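Local coordinates for protein putative methylthioribose-1-phosphate isomerase (Pyrococcus horikoshii OT3, PDB 6A34) that probably catalyses the interconversion of 5-methylthioribose 1-phosphate and 5-methylthioribulose 1-phosphate in the methionine salvage pathway, at residues I163-N168 and A241-A246; L198-P203 and I225-A230. All coordinates share one frame; numbering follows the deposited sequence.

Contact 1. Residues I163-N168 and A241-A246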
ATOM      1  N   ILE A 163      -6.309  -8.497 -16.305  1.00 32.83           N
ATOM      2  CA  ILE A 163      -5.918  -7.107 -16.344  1.00 33.20           C
ATOM      3  C   ILE A 163      -5.742  -6.598 -14.912  1.00 31.02           C
ATOM      4  O   ILE A 163      -6.474  -7.009 -14.034  1.00 31.40           O
ATOM      5  CB  ILE A 163      -6.998  -6.276 -17.051  1.00 30.57           C
ATOM      6  CG1 ILE A 163      -7.385  -6.878 -18.403  1.00 31.26           C
ATOM      7  CG2 ILE A 163      -6.533  -4.833 -17.146  1.00 31.23           C
ATOM      8  CD1 ILE A 163      -6.213  -7.066 -19.349  1.00 32.53           C
ATOM      9  N   LEU A 164      -4.815  -5.657 -14.719  1.00 28.34           N
ATOM     10  CA  LEU A 164      -4.596  -5.023 -13.383  1.00 31.40           C
ATOM     11  C   LEU A 164      -4.714  -3.499 -13.534  1.00 26.09           C
ATOM     12  O   LEU A 164      -4.313  -2.914 -14.521  1.00 27.66           O
ATOM     13  CB  LEU A 164      -3.282  -5.591 -12.821  1.00 29.38           C
ATOM     14  CG  LEU A 164      -2.389  -4.879 -11.795  1.00 36.75           C
ATOM     15  CD1 LEU A 164      -2.770  -3.472 -11.406  1.00 39.77           C
ATOM     16  CD2 LEU A 164      -2.154  -5.740 -10.563  1.00 33.45           C
ATOM     17  N   THR A 165      -5.356  -2.875 -12.563  1.00 25.46           N
ATOM     18  CA  THR A 165      -5.485  -1.428 -12.558  1.00 28.61           C
ATOM     19  C   THR A 165      -5.271  -0.909 -11.141  1.00 29.73           C
ATOM     20  O   THR A 165      -4.968  -1.675 -10.198  1.00 25.54           O
ATOM     21  CB  THR A 165      -6.817  -0.978 -13.176  1.00 25.83           C
ATOM     22  OG1 THR A 165      -6.793   0.417 -13.495  1.00 26.28           O
ATOM     23  CG2 THR A 165      -7.997  -1.267 -12.289  1.00 27.01           C
ATOM     24  N   HIS A 166      -5.359   0.422 -11.062  1.00 30.91           N
ATOM     25  CA  HIS A 166      -4.925   1.218  -9.971  1.00 29.41           C
ATOM     26  C   HIS A 166      -5.913   2.369  -9.796  1.00 31.15           C
ATOM     27  O   HIS A 166      -6.394   2.947 -10.774  1.00 32.07           O
ATOM     28  CB  HIS A 166      -3.502   1.704 -10.269  1.00 29.08           C
ATOM     29  CG  HIS A 166      -2.742   2.184  -9.073  1.00 29.48           C
ATOM     30  ND1 HIS A 166      -2.142   1.321  -8.191  1.00 29.97           N
ATOM     31  CD2 HIS A 166      -2.453   3.423  -8.621  1.00 30.53           C
ATOM     32  CE1 HIS A 166      -1.519   2.007  -7.242  1.00 29.12           C
ATOM     33  NE2 HIS A 166      -1.687   3.297  -7.481  1.00 27.96           N
ATOM     34  N   CYS A 167      -6.178   2.717  -8.541  1.00 32.75           N
ATOM     35  CA  CYS A 167      -7.030   3.843  -8.184  1.00 33.53           C
ATOM     36  C   CYS A 167      -8.461   3.598  -8.664  1.00 32.97           C
ATOM     37  O   CYS A 167      -8.894   2.441  -8.733  1.00 31.61           O
ATOM     38  CB  CYS A 167      -6.504   5.170  -8.730  1.00 32.84           C
ATOM     39  SG  CYS A 167      -7.045   6.566  -7.702  1.00 38.22           S
ATOM     40  N   ASN A 168      -9.182   4.704  -8.938  1.00 35.14           N
ATOM     41  CA  ASN A 168     -10.546   4.690  -9.500  1.00 36.82           C
ATOM     42  C   ASN A 168     -10.621   5.610 -10.727  1.00 34.34           C
ATOM     43  O   ASN A 168     -10.546   6.851 -10.603  1.00 27.41           O
ATOM     44  CB  ASN A 168     -11.643   5.154  -8.529  1.00 35.51           C
ATOM     45  CG  ASN A 168     -13.021   5.044  -9.161  1.00 37.27           C
ATOM     46  OD1 ASN A 168     -13.679   6.057  -9.398  1.00 33.27           O
ATOM     47  ND2 ASN A 168     -13.454   3.824  -9.469  1.00 35.21           N
ATOM     48  N   ALA A 241      -1.951  -7.716 -18.806  1.00 28.76           N
ATOM     49  CA  ALA A 241      -1.727  -6.317 -19.128  1.00 27.44           C
ATOM     50  C   ALA A 241      -2.193  -5.442 -17.967  1.00 29.37           C
ATOM     51  O   ALA A 241      -2.977  -5.874 -17.126  1.00 32.99           O
ATOM     52  CB  ALA A 241      -2.445  -5.951 -20.400  1.00 29.73           C
ATOM     53  N   ILE A 242      -1.676  -4.213 -17.935  1.00 29.01           N
ATOM     54  CA  ILE A 242      -1.972  -3.238 -16.905  1.00 28.07           C
ATOM     55  C   ILE A 242      -2.559  -1.995 -17.587  1.00 26.23           C
ATOM     56  O   ILE A 242      -2.074  -1.574 -18.580  1.00 27.39           O
ATOM     57  CB  ILE A 242      -0.694  -2.904 -16.117  1.00 28.07           C
ATOM     58  CG1 ILE A 242      -0.163  -4.113 -15.353  1.00 31.43           C
ATOM     59  CG2 ILE A 242      -0.938  -1.723 -15.219  1.00 26.78           C
ATOM     60  CD1 ILE A 242       1.304  -4.015 -14.977  1.00 32.53           C
ATOM     61  N   ILE A 243      -3.645  -1.449 -17.053  1.00 27.22           N
ATOM     62  CA  ILE A 243      -4.228  -0.266 -17.597  1.00 27.80           C
ATOM     63  C   ILE A 243      -4.474   0.687 -16.439  1.00 28.28           C
ATOM     64  O   ILE A 243      -4.976   0.280 -15.390  1.00 28.00           O
ATOM     65  CB  ILE A 243      -5.501  -0.539 -18.436  1.00 31.35           C
ATOM     66  CG1 ILE A 243      -6.014   0.755 -19.071  1.00 33.32           C
ATOM     67  CG2 ILE A 243      -6.598  -1.219 -17.662  1.00 30.88           C
ATOM     68  CD1 ILE A 243      -7.052   0.564 -20.139  1.00 34.93           C
ATOM     69  N   VAL A 244      -4.073   1.939 -16.653  1.00 28.58           N
ATOM     70  CA  VAL A 244      -4.265   2.986 -15.686  1.00 28.92           C
ATOM     71  C   VAL A 244      -4.872   4.205 -16.373  1.00 29.41           C
ATOM     72  O   VAL A 244      -4.811   4.350 -17.588  1.00 33.66           O
ATOM     73  CB  VAL A 244      -2.954   3.355 -14.984  1.00 29.51           C
ATOM     74  CG1 VAL A 244      -2.386   2.165 -14.227  1.00 29.72           C
ATOM     75  CG2 VAL A 244      -1.964   3.946 -15.967  1.00 27.26           C
ATOM     76  N   GLY A 245      -5.483   5.072 -15.572  1.00 31.46           N
ATOM     77  CA  GLY A 245      -5.921   6.371 -16.064  1.00 29.82           C
ATOM     78  C   GLY A 245      -4.772   7.362 -16.019  1.00 29.31           C
ATOM     79  O   GLY A 245      -3.639   6.980 -15.808  1.00 31.35           O
ATOM     80  N   ALA A 246      -5.072   8.649 -16.234  1.00 32.05           N
ATOM     81  CA  ALA A 246      -4.067   9.714 -16.172  1.00 32.79           C
ATOM     82  C   ALA A 246      -4.715  10.982 -15.637  1.00 33.59           C
ATOM     83  O   ALA A 246      -5.762  11.376 -16.134  1.00 39.69           O
ATOM     84  CB  ALA A 246      -3.477   9.956 -17.535  1.00 32.45           C
TER
HETATM   85  O   HOH W   1      -5.536   4.939 -12.491  1.00 23.98           O

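Contact 2. Residues L198-P203 and I225-A230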
ATOM      1  N   LEU A 198      -7.408  -5.290  -8.711  1.00 30.12           N
ATOM      2  CA  LEU A 198      -7.580  -3.926  -8.208  1.00 32.24           C
ATOM      3  C   LEU A 198      -6.612  -3.663  -7.057  1.00 29.12           C
ATOM      4  O   LEU A 198      -6.773  -4.247  -5.976  1.00 25.30           O
ATOM      5  CB  LEU A 198      -9.009  -3.746  -7.691  1.00 31.17           C
ATOM      6  CG  LEU A 198     -10.092  -3.961  -8.733  1.00 34.28           C
ATOM      7  CD1 LEU A 198     -11.477  -3.838  -8.074  1.00 32.85           C
ATOM      8  CD2 LEU A 198      -9.924  -2.977  -9.884  1.00 31.38           C
ATOM      9  N   ASP A 199      -5.642  -2.768  -7.288  1.00 30.21           N
ATOM     10  CA  ASP A 199      -4.788  -2.238  -6.230  1.00 28.38           C
ATOM     11  C   ASP A 199      -5.687  -1.400  -5.321  1.00 28.29           C
ATOM     12  O   ASP A 199      -6.434  -0.555  -5.820  1.00 27.88           O
ATOM     13  CB  ASP A 199      -3.672  -1.354  -6.786  1.00 31.18           C
ATOM     14  CG  ASP A 199      -2.608  -2.054  -7.621  1.00 33.46           C
ATOM     15  OD1 ASP A 199      -2.518  -3.287  -7.577  1.00 31.69           O
ATOM     16  OD2 ASP A 199      -1.854  -1.336  -8.309  1.00 37.00           O
ATOM     17  N   GLU A 200      -5.596  -1.599  -4.002  1.00 29.36           N
ATOM     18  CA  GLU A 200      -6.443  -0.851  -3.070  1.00 29.38           C
ATOM     19  C   GLU A 200      -6.184   0.656  -3.194  1.00 30.22           C
ATOM     20  O   GLU A 200      -7.125   1.451  -3.009  1.00 33.98           O
ATOM     21  CB  GLU A 200      -6.287  -1.375  -1.642  1.00 32.17           C
ATOM     22  CG  GLU A 200      -4.890  -1.283  -1.034  1.00 33.54           C
ATOM     23  CD  GLU A 200      -4.878  -1.725   0.431  1.00 36.70           C
ATOM     24  OE1 GLU A 200      -5.965  -2.126   0.900  1.00 35.57           O
ATOM     25  OE2 GLU A 200      -3.802  -1.642   1.121  1.00 31.22           O
ATOM     26  N   THR A 201      -4.909   1.022  -3.444  1.00 29.44           N
ATOM     27  CA  THR A 201      -4.423   2.383  -3.736  1.00 28.46           C
ATOM     28  C   THR A 201      -4.436   3.304  -2.505  1.00 28.31           C
ATOM     29  O   THR A 201      -5.199   4.293  -2.416  1.00 27.46           O
ATOM     30  CB  THR A 201      -5.191   3.015  -4.903  1.00 28.92           C
ATOM     31  OG1 THR A 201      -5.398   2.027  -5.914  1.00 28.20           O
ATOM     32  CG2 THR A 201      -4.426   4.171  -5.512  1.00 28.89           C
ATOM     33  N   ARG A 202      -3.540   2.996  -1.569  1.00 27.45           N
ATOM     34  CA  ARG A 202      -3.229   3.852  -0.450  1.00 26.19           C
ATOM     35  C   ARG A 202      -2.580   5.124  -0.988  1.00 28.36           C
ATOM     36  O   ARG A 202      -1.980   5.093  -2.059  1.00 27.86           O
ATOM     37  CB  ARG A 202      -2.273   3.154   0.531  1.00 25.73           C
ATOM     38  CG  ARG A 202      -2.951   2.236   1.542  1.00 26.90           C
ATOM     39  CD  ARG A 202      -3.727   2.977   2.620  1.00 27.46           C
ATOM     40  NE  ARG A 202      -2.862   3.656   3.566  1.00 27.64           N
ATOM     41  CZ  ARG A 202      -3.278   4.530   4.469  1.00 26.71           C
ATOM     42  NH1 ARG A 202      -4.528   4.974   4.434  1.00 23.00           N
ATOM     43  NH2 ARG A 202      -2.424   4.948   5.387  1.00 24.84           N
ATOM     44  N   PRO A 203      -2.696   6.231  -0.248  1.00 27.89           N
ATOM     45  CA  PRO A 203      -3.378   6.291   1.037  1.00 28.66           C
ATOM     46  C   PRO A 203      -4.906   6.457   0.997  1.00 30.87           C
ATOM     47  O   PRO A 203      -5.580   6.146   1.985  1.00 30.53           O
ATOM     48  CB  PRO A 203      -2.823   7.549   1.720  1.00 29.46           C
ATOM     49  CG  PRO A 203      -2.208   8.361   0.601  1.00 28.87           C
ATOM     50  CD  PRO A 203      -1.712   7.309  -0.357  1.00 28.90           C
ATOM     51  N   ILE A 225      -6.306  -6.324  -3.939  1.00 31.35           N
ATOM     52  CA  ILE A 225      -4.987  -6.620  -3.338  1.00 31.91           C
ATOM     53  C   ILE A 225      -4.366  -5.363  -2.722  1.00 32.42           C
ATOM     54  O   ILE A 225      -4.638  -4.212  -3.140  1.00 31.91           O
ATOM     55  CB  ILE A 225      -4.002  -7.188  -4.372  1.00 32.10           C
ATOM     56  CG1 ILE A 225      -3.823  -6.230  -5.551  1.00 29.82           C
ATOM     57  CG2 ILE A 225      -4.363  -8.606  -4.826  1.00 30.66           C
ATOM     58  CD1 ILE A 225      -2.710  -6.665  -6.440  1.00 29.84           C
ATOM     59  N   ALA A 226      -3.446  -5.599  -1.780  1.00 29.91           N
ATOM     60  CA  ALA A 226      -2.592  -4.540  -1.252  1.00 28.92           C
ATOM     61  C   ALA A 226      -1.638  -4.124  -2.375  1.00 26.44           C
ATOM     62  O   ALA A 226      -1.239  -4.937  -3.187  1.00 28.04           O
ATOM     63  CB  ALA A 226      -1.838  -4.997  -0.017  1.00 30.37           C
ATOM     64  N   ASP A 227      -1.284  -2.844  -2.398  1.00 26.75           N
ATOM     65  CA  ASP A 227      -0.391  -2.259  -3.428  1.00 25.85           C
ATOM     66  C   ASP A 227       0.921  -3.036  -3.518  1.00 26.10           C
ATOM     67  O   ASP A 227       1.458  -3.241  -4.592  1.00 29.87           O
ATOM     68  CB  ASP A 227      -0.170  -0.794  -3.092  1.00 24.38           C
ATOM     69  CG  ASP A 227      -1.471  -0.012  -3.103  1.00 26.32           C
ATOM     70  OD1 ASP A 227      -2.260  -0.227  -4.063  1.00 24.10           O
ATOM     71  OD2 ASP A 227      -1.691   0.809  -2.153  1.00 26.14           O
ATOM     72  N   ASN A 228       1.436  -3.413  -2.346  1.00 29.74           N
ATOM     73  CA  ASN A 228       2.603  -4.239  -2.171  1.00 30.55           C
ATOM     74  C   ASN A 228       2.521  -5.501  -3.024  1.00 28.19           C
ATOM     75  O   ASN A 228       3.536  -6.065  -3.383  1.00 30.30           O
ATOM     76  CB  ASN A 228       2.783  -4.673  -0.702  1.00 30.85           C
ATOM     77  CG  ASN A 228       3.530  -3.649   0.121  1.00 34.41           C
ATOM     78  OD1 ASN A 228       4.366  -2.903  -0.416  1.00 35.97           O
ATOM     79  ND2 ASN A 228       3.252  -3.617   1.410  1.00 27.33           N
ATOM     80  N   ALA A 229       1.324  -6.007  -3.282  1.00 27.41           N
ATOM     81  CA  ALA A 229       1.259  -7.309  -3.922  1.00 28.06           C
ATOM     82  C   ALA A 229       1.243  -7.195  -5.447  1.00 27.86           C
ATOM     83  O   ALA A 229       1.177  -8.223  -6.144  1.00 27.85           O
ATOM     84  CB  ALA A 229       0.010  -8.039  -3.439  1.00 33.72           C
ATOM     85  N   ALA A 230       1.204  -5.987  -6.012  1.00 29.93           N
ATOM     86  CA  ALA A 230       1.027  -5.948  -7.500  1.00 29.30           C
ATOM     87  C   ALA A 230       2.243  -6.592  -8.177  1.00 26.62           C
ATOM     88  O   ALA A 230       2.126  -7.265  -9.185  1.00 25.98           O
ATOM     89  CB  ALA A 230       0.780  -4.542  -7.977  1.00 28.11           C
TER
HETATM   90  O   HOH W   2      -1.697  -1.055  -0.276  1.00 24.44           O

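Contact 1. Residues I163-N168 and A241-A246
Three direct hydrogen bonds join strand 163-165 to strand 241-244, two between backbones and one from a side chain. Leu164 gives its N-H to Ala241 O (3.0 Å) in the plane of that carbonyl, and Leu164 O receives Ile243 N at the same length of 3.0 Å, almost along its C=O axis. This is the ladder of a parallel pair, with Ile163 level with Ala241 and Leu164 with Ile242. One step on, the side chain of Thr165 takes over: OG1, anti to the backbone N (chi1 -165°), swings beside the carbonyl carbon and donates to Ile243 O over a short 2.6 Å. Further along, the chains are bridged by a water, which donates to His166 O and accepts from Gly245 N.

Apolar branches pack on both faces. On the face of Ile163 and Ala241, Ile163 CG2 meets Ile243 CG2 at 3.7 Å, the two side chains crossing obliquely, while CD1 reaches Ala241 CB. On the other face, Leu164 CG lies 4.3 Å from Ile242 CG1, and His166 CB rests on Val244 CG1. The imidazole of His166 leads away from strand 241-244, with ND1 bonded to Asp199 OD2 and NE2 to Ile259 O. Backbone bonds to Trp197 and Asp199 tie Thr165 to the neighbouring strand 193-199.

Cys167, the predicted transition-state stabiliser, follows directly, its SG accepting a weak bond from Asn168 N. Adjacent parallel strands whose C-terminal ends open into loops carrying active-site residues are characteristic of a Rossmann-like alpha/beta domain.

Contact 2. Residues L198-P203 and I225-A230
The carboxylate of Asp227 grips two successive backbone N-H groups just beyond strand 198-199. Its OD1 accepts from Thr201 N at 3.0 Å and its OD2 from Arg202 N at 2.9 Å, each oxygen through its syn lone pair, so the two bonds clasp consecutive N-H groups of the loop and should limit rotation of the carboxylate. Chi1 of -61° carries that group across to the backbone of Thr201 and Arg202. A water links the same groups, accepting from Asp227 N and donating to Glu200 OE2 (2.6 Å) and, weakly, to Asp227 OD2. Across the dimer interface, Glu200 OE2 also pairs with Arg202 NE of the second subunit in a salt bridge, and the symmetric bridge joins Arg202 to Glu200 of that subunit.

Ile225 makes both backbone bonds of the parallel bridge, to the residues either side of Asp199: its N donates to Leu198 O (2.9 Å), nearly straight at 168°, and its O accepts from Glu200 N (2.9 Å). Thr201 OG1 turns back to Asp199 O, approaching from above the carbonyl plane.

Asp199 and Ile225 project side by side from the same face of the sheet. Asp199 OD2 is bonded to His166, whereas OD1, buried without a polar partner, faces Ile225 CD1 and Ala230 CB, both 3.6 Å away. Asp227 OD1 lies only 4.4 Å from Asp199 OD2, a proximity of like charges probably offset by the N-H groups on Asp227 and by His166 on Asp199. The arrangement is the C-terminal rim of adjacent parallel strands in a Rossmann-like sheet, here joined to the dimer interface beside Cys167, the predicted transition-state stabiliser.

Contacts 1 and 2 lie in one parallel region of the seven-stranded sheet, their centres about 11 Å apart. Across it the strands run 222-225, 193-199, 161-165, 241-244, so contact 1 joins the third and fourth and contact 2 the first and second. Along the chain both segments of contact 2 fall between those of contact 1. Strands 161-165 and 193-199 are neighbours, and at their C-terminal ends two probable hydrogen bonds, His166 to Asp199 and Cys167 N to Thr201 OG1, form the joint between the contacts. The loop of the predicted transition-state stabiliser is thereby coupled to a loop that reaches the second subunit.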